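Local coordinates for protein chitinase (Paenibacillus sp. FPU-7, PDB 5GZT) that probably catalyses the random endo-hydrolysis of beta-1,4-linked N-acetylglucosamine chains in chitin and chitodextrins, working as a multi-modular enzyme expressed at the bacterial cell surface, at residues K278-P284 and F620-S626; L481-H487 and Q507-T513; D831-L837 and Q884-D888. The contacts are given in a common frame with arbitrary orientation. Numbering follows the deposited sequence.

Overall arrangement
This chain carries two family 18 TIM barrels with an immunoglobulin-like domain between them. Contact 1 opens first, at residues 278-284, and is completed only after 335 intervening residues, when strand 619-623 returns to the first strand and shuts the first barrel. Within that long loop lies contact 2, with 19 residues between its segments, tying the end of the sixth barrel strand to the start of helix 510-519. The centres of contacts 1 and 2 lie about 17 Å apart; M621 packs against L481, M482 and Y484, and W623 against Y484. Contact 3 comes later in series, in the second barrel, where helix 830-843 meets the turn before strand 889-893.

Contact 1. Residues K278-P284 and F620-S626; sequences KIVSYIP and FMYWEYS
Closure of a TIM barrel requires its first and last strands to pair in parallel, and here they run at 10° with axes 4.7 Å apart. I279, V280 and S281 pair with F620, M621 and Y622 respectively. K278 O accepts from F620 N (2.9 Å). I279 CG2 meets Y622 CE2 (3.6 Å). V280 N donates to F620 O and V280 O accepts from Y622 N, both at 3.0 Å. S281 OG lies 3.2 Å from Y625 CB. Y282 N binds Y622 O (3.2 Å); its carbonyl O then skips to Y625 N (2.9 Å), past the cis peptide joining W623 to E624, a feature also known in other family 18 chitinases. The Y282 ring (chi1 -88°) takes a Met-aromatic contact from M621 SD, 4.8 Å from its centroid, while its hydroxyl bonds to D407 of the DxxDxDxE signature. I283 CD1 touches Y625 CB (3.8 Å), and P284 CD approaches E624 OE2 (3.4 Å). Backbone bonding thus carries the polar seam, aromatic and apolar groups fill the flanks, and S281 OG is buried without a polar partner.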
loop_
_atom_site.group_PDB
_atom_site.type_symbol
_atom_site.label_atom_id
_atom_site.label_comp_id
_atom_site.label_asym_id
_atom_site.label_seq_id
_atom_site.Cartn_x
_atom_site.Cartn_y
_atom_site.Cartn_z
ATOM N N LYS B 278 -4.923 1.987 0.646
ATOM C CA LYS B 278 -3.473 1.946 0.807
ATOM C C LYS B 278 -2.895 0.619 0.259
ATOM O O LYS B 278 -3.505 -0.467 0.412
ATOM C CB LYS B 278 -3.067 2.056 2.268
ATOM C CG LYS B 278 -3.194 3.430 2.891
ATOM C CD LYS B 278 -2.449 3.436 4.239
ATOM C CE LYS B 278 -3.148 2.702 5.362
ATOM N NZ LYS B 278 -4.164 3.676 5.893
ATOM N N ILE B 279 -1.723 0.717 -0.353
ATOM C CA ILE B 279 -0.950 -0.474 -0.767
ATOM C C ILE B 279 0.417 -0.326 -0.203
ATOM O O ILE B 279 1.136 0.559 -0.595
ATOM C CB ILE B 279 -0.913 -0.661 -2.264
ATOM C CG1 ILE B 279 -2.349 -0.839 -2.816
ATOM C CG2 ILE B 279 -0.076 -1.905 -2.564
ATOM C CD1 ILE B 279 -2.411 -0.743 -4.324
ATOM N N VAL B 280 0.710 -1.100 0.830
ATOM C CA VAL B 280 1.989 -1.087 1.495
ATOM C C VAL B 280 2.899 -2.173 0.893
ATOM O O VAL B 280 2.661 -3.348 1.092
ATOM C CB VAL B 280 1.844 -1.333 2.985
ATOM C CG1 VAL B 280 3.204 -1.550 3.639
ATOM C CG2 VAL B 280 1.176 -0.106 3.618
ATOM N N SER B 281 3.874 -1.731 0.125
ATOM C CA SER B 281 4.912 -2.582 -0.469
ATOM C C SER B 281 6.181 -2.651 0.383
ATOM O O SER B 281 6.878 -1.663 0.508
ATOM C CB SER B 281 5.216 -2.098 -1.895
ATOM O OG SER B 281 6.365 -2.759 -2.461
ATOM N N TYR B 282 6.450 -3.789 1.010
ATOM C CA TYR B 282 7.698 -4.017 1.749
ATOM C C TYR B 282 8.773 -4.218 0.704
ATOM O O TYR B 282 8.542 -4.935 -0.278
ATOM C CB TYR B 282 7.676 -5.255 2.650
ATOM C CG TYR B 282 7.158 -5.019 4.051
ATOM C CD1 TYR B 282 5.798 -5.089 4.335
ATOM C CD2 TYR B 282 8.003 -4.740 5.099
ATOM C CE1 TYR B 282 5.318 -4.906 5.633
ATOM C CE2 TYR B 282 7.507 -4.538 6.386
ATOM C CZ TYR B 282 6.159 -4.614 6.657
ATOM O OH TYR B 282 5.646 -4.458 7.937
ATOM N N ILE B 283 9.927 -3.578 0.910
ATOM C CA ILE B 283 11.077 -3.650 0.011
ATOM C C ILE B 283 12.272 -4.020 0.849
ATOM O O ILE B 283 12.552 -3.348 1.810
ATOM C CB ILE B 283 11.337 -2.297 -0.655
ATOM C CG1 ILE B 283 10.373 -2.108 -1.827
ATOM C CG2 ILE B 283 12.784 -2.198 -1.165
ATOM C CD1 ILE B 283 10.918 -2.568 -3.175
ATOM N N PRO B 284 13.018 -5.075 0.465
ATOM C CA PRO B 284 14.056 -5.582 1.304
ATOM C C PRO B 284 15.338 -4.741 1.189
ATOM O O PRO B 284 15.730 -4.335 0.095
ATOM C CB PRO B 284 14.348 -6.961 0.703
ATOM C CG PRO B 284 14.007 -6.819 -0.710
ATOM C CD PRO B 284 12.826 -5.899 -0.737
ATOM N N PHE B 620 -4.128 -3.172 1.348
ATOM C CA PHE B 620 -3.418 -4.380 1.049
ATOM C C PHE B 620 -1.938 -4.184 1.333
ATOM O O PHE B 620 -1.286 -3.306 0.759
ATOM C CB PHE B 620 -3.651 -4.721 -0.437
ATOM C CG PHE B 620 -3.486 -6.219 -0.792
ATOM C CD1 PHE B 620 -2.360 -6.969 -0.381
ATOM C CD2 PHE B 620 -4.370 -6.846 -1.650
ATOM C CE1 PHE B 620 -2.221 -8.312 -0.723
ATOM C CE2 PHE B 620 -4.208 -8.179 -1.986
ATOM C CZ PHE B 620 -3.118 -8.898 -1.527
ATOM N N MET B 621 -1.380 -5.001 2.219
ATOM C CA MET B 621 0.082 -4.984 2.502
ATOM C C MET B 621 0.694 -6.289 1.932
ATOM O O MET B 621 0.031 -7.317 1.981
ATOM C CB MET B 621 0.351 -4.973 4.014
ATOM C CG MET B 621 1.812 -5.159 4.386
ATOM S SD MET B 621 2.367 -6.840 4.578
ATOM C CE MET B 621 1.736 -7.288 6.210
ATOM N N TYR B 622 1.929 -6.252 1.436
ATOM C CA TYR B 622 2.591 -7.483 1.006
ATOM C C TYR B 622 4.094 -7.535 1.222
ATOM O O TYR B 622 4.757 -6.508 1.141
ATOM C CB TYR B 622 2.248 -7.741 -0.456
ATOM C CG TYR B 622 2.517 -6.619 -1.465
ATOM C CD1 TYR B 622 3.809 -6.287 -1.895
ATOM C CD2 TYR B 622 1.491 -5.938 -2.017
ATOM C CE1 TYR B 622 4.029 -5.240 -2.863
ATOM C CE2 TYR B 622 1.676 -4.989 -3.003
ATOM C CZ TYR B 622 2.963 -4.623 -3.421
ATOM O OH TYR B 622 3.031 -3.627 -4.426
ATOM N N TRP B 623 4.569 -8.744 1.549
ATOM C CA TRP B 623 5.947 -9.085 1.730
ATOM C C TRP B 623 6.326 -10.045 0.615
ATOM O O TRP B 623 5.702 -11.113 0.535
ATOM C CB TRP B 623 6.119 -9.876 3.024
ATOM C CG TRP B 623 7.535 -10.291 3.209
ATOM C CD1 TRP B 623 8.123 -11.460 2.814
ATOM C CD2 TRP B 623 8.547 -9.522 3.818
ATOM N NE1 TRP B 623 9.439 -11.453 3.133
ATOM C CE2 TRP B 623 9.746 -10.273 3.738
ATOM C CE3 TRP B 623 8.577 -8.283 4.420
ATOM C CZ2 TRP B 623 10.959 -9.796 4.219
ATOM C CZ3 TRP B 623 9.821 -7.798 4.911
ATOM C CH2 TRP B 623 10.962 -8.563 4.845
ATOM N N GLU B 624 7.283 -9.731 -0.261
ATOM C CA GLU B 624 7.868 -8.418 -0.442
ATOM C C GLU B 624 8.065 -8.197 -1.952
ATOM O O GLU B 624 8.088 -9.155 -2.746
ATOM C CB GLU B 624 9.169 -8.209 0.384
ATOM C CG GLU B 624 10.227 -9.331 0.408
ATOM C CD GLU B 624 11.201 -9.272 -0.754
ATOM O OE1 GLU B 624 12.161 -10.000 -0.682
ATOM O OE2 GLU B 624 10.982 -8.554 -1.754
ATOM N N TYR B 625 8.122 -6.930 -2.325
ATOM C CA TYR B 625 7.971 -6.489 -3.736
ATOM C C TYR B 625 8.902 -7.210 -4.692
ATOM O O TYR B 625 8.480 -7.506 -5.810
ATOM C CB TYR B 625 8.123 -4.985 -3.848
ATOM C CG TYR B 625 7.900 -4.388 -5.229
ATOM C CD1 TYR B 625 6.661 -3.981 -5.636
ATOM C CD2 TYR B 625 8.974 -4.227 -6.136
ATOM C CE1 TYR B 625 6.431 -3.516 -6.920
ATOM C CE2 TYR B 625 8.763 -3.656 -7.385
ATOM C CZ TYR B 625 7.503 -3.323 -7.776
ATOM O OH TYR B 625 7.238 -2.790 -9.032
ATOM N N SER B 626 10.124 -7.512 -4.251
ATOM C CA SER B 626 11.131 -8.088 -5.179
ATOM C C SER B 626 10.894 -9.543 -5.585
ATOM O O SER B 626 11.590 -10.086 -6.466
ATOM C CB SER B 626 12.544 -7.951 -4.584
ATOM O OG SER B 626 12.862 -8.894 -3.538
#

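Contact 2. Residues L481-H487 and Q507-T513; sequences LMTYDLH and QLSVDST
A single hydrogen bond joins the two segments: the backbone N of L508 donates to H487 NE2 at 3.1 Å, lying near the imidazole plane. H487 (chi1 -67°, chi2 -68°) can offer this acceptor because its ND1 is engaged by D491. Further bonds act within the segment 507-513. S509, the N-cap of helix 510-519, and S512 form a capping box: S512 N donates to S509 OG (2.9 Å) and S509 N to S512 OG (3.0 Å); S509 OG is also hydrogen-bonded to S502 OG. T513 OG1 donates to S509 O (2.9 Å). Inverse gamma turns centred on M482 and T483 bend the chain as it leaves strand 478-481, each closed by a weak bond. This is the sixth beta-alpha connection of the barrel, and its sequence MTYD matches the family 18 M-x-Y-D motif. Packing supplies most of the contact, with CA atoms nearest at T483-V510 (5.4 Å) and L486-L508 (6.2 Å). L486, chi1 -65° and chi2 -178°, reaches S509 N with CD1 (3.7 Å) and L508 CB with CB (4.2 Å). T483 CG2 sits 3.5 Å from T513 CB; T483 OG1 lies 3.8 Å from V510 CG2 and bonds to G530 O.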
loop_
_atom_site.group_PDB
_atom_site.type_symbol
_atom_site.label_atom_id
_atom_site.label_comp_id
_atom_site.label_asym_id
_atom_site.label_seq_id
_atom_site.Cartn_x
_atom_site.Cartn_y
_atom_site.Cartn_z
ATOM N N LEU B 481 -1.502 -6.390 9.142
ATOM C CA LEU B 481 -1.692 -7.748 9.614
ATOM C C LEU B 481 -0.905 -8.764 8.807
ATOM O O LEU B 481 -1.074 -8.867 7.597
ATOM C CB LEU B 481 -3.150 -8.148 9.598
ATOM C CG LEU B 481 -4.176 -7.389 10.418
ATOM C CD1 LEU B 481 -5.595 -7.826 9.981
ATOM C CD2 LEU B 481 -3.910 -7.716 11.890
ATOM N N MET B 482 -0.093 -9.530 9.497
ATOM C CA MET B 482 0.763 -10.537 8.917
ATOM C C MET B 482 -0.019 -11.810 8.670
ATOM O O MET B 482 0.224 -12.840 9.264
ATOM C CB MET B 482 2.005 -10.751 9.783
ATOM C CG MET B 482 2.943 -9.553 9.640
ATOM S SD MET B 482 4.599 -9.758 10.377
ATOM C CE MET B 482 4.110 -9.912 12.052
ATOM N N THR B 483 -0.970 -11.683 7.742
ATOM C CA THR B 483 -1.843 -12.760 7.377
ATOM C C THR B 483 -1.149 -13.685 6.314
ATOM O O THR B 483 -1.726 -13.946 5.242
ATOM C CB THR B 483 -3.197 -12.233 6.882
ATOM O OG1 THR B 483 -2.999 -11.188 5.929
ATOM C CG2 THR B 483 -4.071 -11.757 8.120
ATOM N N TYR B 484 0.007 -14.236 6.696
ATOM C CA TYR B 484 0.791 -15.164 5.898
ATOM C C TYR B 484 1.631 -15.942 6.873
ATOM O O TYR B 484 1.573 -15.656 8.086
ATOM C CB TYR B 484 1.604 -14.422 4.851
ATOM C CG TYR B 484 2.349 -13.187 5.286
ATOM C CD1 TYR B 484 3.440 -13.272 6.137
ATOM C CD2 TYR B 484 1.984 -11.928 4.809
ATOM C CE1 TYR B 484 4.154 -12.154 6.485
ATOM C CE2 TYR B 484 2.677 -10.792 5.175
ATOM C CZ TYR B 484 3.763 -10.897 6.004
ATOM O OH TYR B 484 4.477 -9.757 6.358
ATOM N N ASP B 485 2.328 -16.955 6.404
ATOM C CA ASP B 485 2.860 -17.995 7.202
ATOM C C ASP B 485 1.874 -18.573 8.203
ATOM O O ASP B 485 2.277 -19.005 9.274
ATOM C CB ASP B 485 4.102 -17.479 7.972
ATOM C CG ASP B 485 5.155 -16.919 7.035
ATOM O OD1 ASP B 485 5.386 -17.452 5.917
ATOM O OD2 ASP B 485 5.687 -15.861 7.378
ATOM N N LEU B 486 0.599 -18.654 7.841
ATOM C CA LEU B 486 -0.391 -19.106 8.769
ATOM C C LEU B 486 -0.235 -20.554 9.070
ATOM O O LEU B 486 -0.697 -21.014 10.106
ATOM C CB LEU B 486 -1.773 -18.757 8.263
ATOM C CG LEU B 486 -1.924 -17.247 8.216
ATOM C CD1 LEU B 486 -3.338 -16.901 7.748
ATOM C CD2 LEU B 486 -1.774 -16.541 9.575
ATOM N N HIS B 487 0.275 -21.295 8.102
ATOM C CA HIS B 487 0.529 -22.742 8.177
ATOM C C HIS B 487 1.801 -22.959 7.431
ATOM O O HIS B 487 2.178 -22.102 6.592
ATOM C CB HIS B 487 -0.606 -23.545 7.523
ATOM C CG HIS B 487 -1.893 -23.424 8.301
ATOM N ND1 HIS B 487 -2.028 -23.982 9.564
ATOM C CD2 HIS B 487 -2.998 -22.686 8.092
ATOM C CE1 HIS B 487 -3.202 -23.628 10.071
ATOM N NE2 HIS B 487 -3.798 -22.843 9.195
ATOM N N GLN B 507 -8.191 -24.272 9.780
ATOM C CA GLN B 507 -7.387 -23.459 8.864
ATOM C C GLN B 507 -7.584 -21.998 9.151
ATOM O O GLN B 507 -8.670 -21.435 8.960
ATOM C CB GLN B 507 -7.807 -23.735 7.422
ATOM C CG GLN B 507 -6.894 -23.113 6.389
ATOM C CD GLN B 507 -7.716 -22.548 5.263
ATOM O OE1 GLN B 507 -8.505 -23.251 4.687
ATOM N NE2 GLN B 507 -7.655 -21.278 5.073
ATOM N N LEU B 508 -6.497 -21.320 9.508
ATOM C CA LEU B 508 -6.480 -19.894 9.634
ATOM C C LEU B 508 -6.446 -19.201 8.271
ATOM O O LEU B 508 -5.946 -19.769 7.301
ATOM C CB LEU B 508 -5.231 -19.497 10.435
ATOM C CG LEU B 508 -5.168 -19.452 11.959
ATOM C CD1 LEU B 508 -6.289 -20.220 12.629
ATOM C CD2 LEU B 508 -3.772 -19.746 12.496
ATOM N N SER B 509 -6.822 -17.930 8.267
ATOM C CA SER B 509 -6.987 -17.203 7.066
ATOM C C SER B 509 -6.891 -15.724 7.358
ATOM O O SER B 509 -6.838 -15.332 8.558
ATOM C CB SER B 509 -8.343 -17.551 6.508
ATOM O OG SER B 509 -9.430 -17.251 7.387
ATOM N N VAL B 510 -6.899 -14.897 6.291
ATOM C CA VAL B 510 -7.135 -13.485 6.388
ATOM C C VAL B 510 -8.469 -13.292 7.173
ATOM O O VAL B 510 -8.552 -12.503 8.080
ATOM C CB VAL B 510 -7.275 -12.843 5.027
ATOM C CG1 VAL B 510 -7.799 -11.425 5.089
ATOM C CG2 VAL B 510 -5.937 -12.857 4.294
ATOM N N ASP B 511 -9.522 -13.979 6.782
ATOM C CA ASP B 511 -10.854 -13.739 7.396
ATOM C C ASP B 511 -10.828 -14.061 8.930
ATOM O O ASP B 511 -11.239 -13.239 9.736
ATOM C CB ASP B 511 -11.839 -14.596 6.703
ATOM C CG ASP B 511 -13.284 -14.361 7.162
ATOM O OD1 ASP B 511 -13.721 -13.205 7.231
ATOM O OD2 ASP B 511 -13.947 -15.413 7.423
ATOM N N SER B 512 -10.285 -15.195 9.315
ATOM C CA SER B 512 -10.152 -15.516 10.737
ATOM C C SER B 512 -9.377 -14.454 11.480
ATOM O O SER B 512 -9.777 -14.098 12.593
ATOM C CB SER B 512 -9.604 -16.923 10.990
ATOM O OG SER B 512 -8.194 -17.013 10.729
ATOM N N THR B 513 -8.331 -13.899 10.868
ATOM C CA THR B 513 -7.532 -12.888 11.521
ATOM C C THR B 513 -8.232 -11.552 11.665
ATOM O O THR B 513 -8.184 -10.893 12.736
ATOM C CB THR B 513 -6.181 -12.701 10.814
ATOM O OG1 THR B 513 -5.555 -13.989 10.737
ATOM C CG2 THR B 513 -5.271 -11.799 11.571
#

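Contact 3. Residues D831-L837 and Q884-D888; sequences DANFAYL and QYGFD
In the second family 18 TIM barrel, a Schellman motif ends helix 868-884 and turns the chain toward strand 889-893, and the helix spanning 831-837 packs against that turn through an aromatic cluster. The principal bump is F834 (chi1 -59°, chi2 -32°), which projects into a hollow made by Y885 and F887. Y885 CB sits over the F834 ring face, 4.0 Å from its centroid in a CH-pi contact; the two rings, tilted by 34°, come within 3.2 Å at F834 CD2 and Y885 CD1. F887 turns its edge to the F834 face in an offset edge-to-face pair, planes at 83° and centroids 5.5 Å apart. Between the two aromatics, G886 takes positive phi (78°), the C-prime position of the motif, with F887 N bonded back to M882 O. At the margins, L837 CD1 touches F887 CE1 (4.4 Å), and D831, salt-bridged to K805, brings OD1 to 3.9 Å from Y885 CE1. A water bridges the backbones, donating to F834 O at 2.7 Å and Y885 O at 2.8 Å.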
loop_
_atom_site.group_PDB
_atom_site.type_symbol
_atom_site.label_atom_id
_atom_site.label_comp_id
_atom_site.label_asym_id
_atom_site.label_seq_id
_atom_site.Cartn_x
_atom_site.Cartn_y
_atom_site.Cartn_z
ATOM N N ASP B 831 13.997 8.517 -62.677
ATOM C CA ASP B 831 13.896 7.616 -63.819
ATOM C C ASP B 831 14.945 6.501 -63.815
ATOM O O ASP B 831 14.633 5.374 -64.176
ATOM C CB ASP B 831 14.059 8.367 -65.150
ATOM C CG ASP B 831 12.816 9.127 -65.572
ATOM O OD1 ASP B 831 11.664 8.834 -65.152
ATOM O OD2 ASP B 831 12.975 10.022 -66.402
ATOM N N ALA B 832 16.206 6.836 -63.526
ATOM C CA ALA B 832 17.251 5.786 -63.429
ATOM C C ALA B 832 16.898 4.773 -62.328
ATOM O O ALA B 832 17.040 3.587 -62.513
ATOM C CB ALA B 832 18.620 6.386 -63.150
ATOM N N ASN B 833 16.467 5.269 -61.180
ATOM C CA ASN B 833 15.988 4.335 -60.101
ATOM C C ASN B 833 14.833 3.466 -60.524
ATOM O O ASN B 833 14.816 2.299 -60.146
ATOM C CB ASN B 833 15.644 5.067 -58.850
ATOM C CG ASN B 833 16.859 5.525 -58.131
ATOM O OD1 ASN B 833 17.919 4.896 -58.271
ATOM N ND2 ASN B 833 16.712 6.538 -57.267
ATOM N N PHE B 834 13.912 3.957 -61.358
ATOM C CA PHE B 834 12.833 3.141 -61.752
ATOM C C PHE B 834 13.331 2.075 -62.716
ATOM O O PHE B 834 12.798 0.928 -62.682
ATOM C CB PHE B 834 11.663 3.924 -62.424
ATOM C CG PHE B 834 11.031 5.036 -61.548
ATOM C CD1 PHE B 834 10.953 4.932 -60.151
ATOM C CD2 PHE B 834 10.506 6.172 -62.137
ATOM C CE1 PHE B 834 10.381 5.934 -59.412
ATOM C CE2 PHE B 834 9.967 7.186 -61.371
ATOM C CZ PHE B 834 9.859 7.049 -60.024
ATOM N N ALA B 835 14.312 2.384 -63.581
ATOM C CA ALA B 835 14.850 1.295 -64.425
ATOM C C ALA B 835 15.594 0.309 -63.576
ATOM O O ALA B 835 15.533 -0.890 -63.818
ATOM C CB ALA B 835 15.797 1.830 -65.505
ATOM N N TYR B 836 16.282 0.783 -62.550
ATOM C CA TYR B 836 16.970 -0.146 -61.610
ATOM C C TYR B 836 15.992 -1.095 -60.899
ATOM O O TYR B 836 16.161 -2.313 -60.898
ATOM C CB TYR B 836 17.783 0.628 -60.563
ATOM C CG TYR B 836 18.574 -0.261 -59.609
ATOM C CD1 TYR B 836 19.665 -1.016 -60.052
ATOM C CD2 TYR B 836 18.188 -0.376 -58.249
ATOM C CE1 TYR B 836 20.364 -1.848 -59.140
ATOM C CE2 TYR B 836 18.876 -1.157 -57.352
ATOM C CZ TYR B 836 19.962 -1.917 -57.778
ATOM O OH TYR B 836 20.595 -2.721 -56.827
ATOM N N LEU B 837 14.925 -0.526 -60.345
ATOM C CA LEU B 837 13.921 -1.355 -59.637
ATOM C C LEU B 837 13.349 -2.420 -60.566
ATOM O O LEU B 837 13.138 -3.565 -60.165
ATOM C CB LEU B 837 12.795 -0.451 -59.134
ATOM C CG LEU B 837 13.256 0.382 -57.969
ATOM C CD1 LEU B 837 12.164 1.410 -57.656
ATOM C CD2 LEU B 837 13.570 -0.421 -56.737
ATOM N N GLN B 884 2.568 4.093 -64.673
ATOM C CA GLN B 884 3.571 4.680 -65.536
ATOM C C GLN B 884 4.994 4.173 -65.173
ATOM O O GLN B 884 5.737 3.781 -66.045
ATOM C CB GLN B 884 3.587 6.193 -65.317
ATOM C CG GLN B 884 4.674 6.807 -66.170
ATOM C CD GLN B 884 4.559 8.332 -66.349
ATOM O OE1 GLN B 884 3.818 9.039 -65.634
ATOM N NE2 GLN B 884 5.316 8.841 -67.333
ATOM N N TYR B 885 5.305 4.074 -63.877
ATOM C CA TYR B 885 6.634 3.632 -63.446
ATOM C C TYR B 885 6.755 2.191 -62.995
ATOM O O TYR B 885 7.778 1.782 -62.428
ATOM C CB TYR B 885 7.147 4.643 -62.411
ATOM C CG TYR B 885 7.172 6.045 -63.035
ATOM C CD1 TYR B 885 7.991 6.333 -64.164
ATOM C CD2 TYR B 885 6.384 7.053 -62.544
ATOM C CE1 TYR B 885 8.021 7.619 -64.724
ATOM C CE2 TYR B 885 6.377 8.304 -63.084
ATOM C CZ TYR B 885 7.217 8.601 -64.156
ATOM O OH TYR B 885 7.166 9.913 -64.630
ATOM N N GLY B 886 5.749 1.381 -63.284
ATOM C CA GLY B 886 5.916 -0.045 -63.083
ATOM C C GLY B 886 5.792 -0.524 -61.604
ATOM O O GLY B 886 6.319 -1.537 -61.257
ATOM N N PHE B 887 5.072 0.190 -60.780
ATOM C CA PHE B 887 4.830 -0.220 -59.349
ATOM C C PHE B 887 3.777 -1.284 -59.184
ATOM O O PHE B 887 2.834 -1.424 -60.015
ATOM C CB PHE B 887 4.546 1.043 -58.514
ATOM C CG PHE B 887 5.757 1.896 -58.325
ATOM C CD1 PHE B 887 6.775 1.499 -57.509
ATOM C CD2 PHE B 887 5.902 3.114 -59.039
ATOM C CE1 PHE B 887 7.861 2.303 -57.270
ATOM C CE2 PHE B 887 7.023 3.872 -58.893
ATOM C CZ PHE B 887 8.036 3.442 -58.034
ATOM N N ASP B 888 3.861 -2.026 -58.071
ATOM C CA ASP B 888 2.959 -3.145 -57.741
ATOM C C ASP B 888 1.962 -2.779 -56.608
ATOM O O ASP B 888 1.150 -3.623 -56.167
ATOM C CB ASP B 888 3.776 -4.344 -57.291
ATOM C CG ASP B 888 4.803 -4.766 -58.335
ATOM O OD1 ASP B 888 4.440 -4.807 -59.458
ATOM O OD2 ASP B 888 5.987 -4.972 -58.006
HETATM O O HOH W 1 10.203 0.323 -62.422
#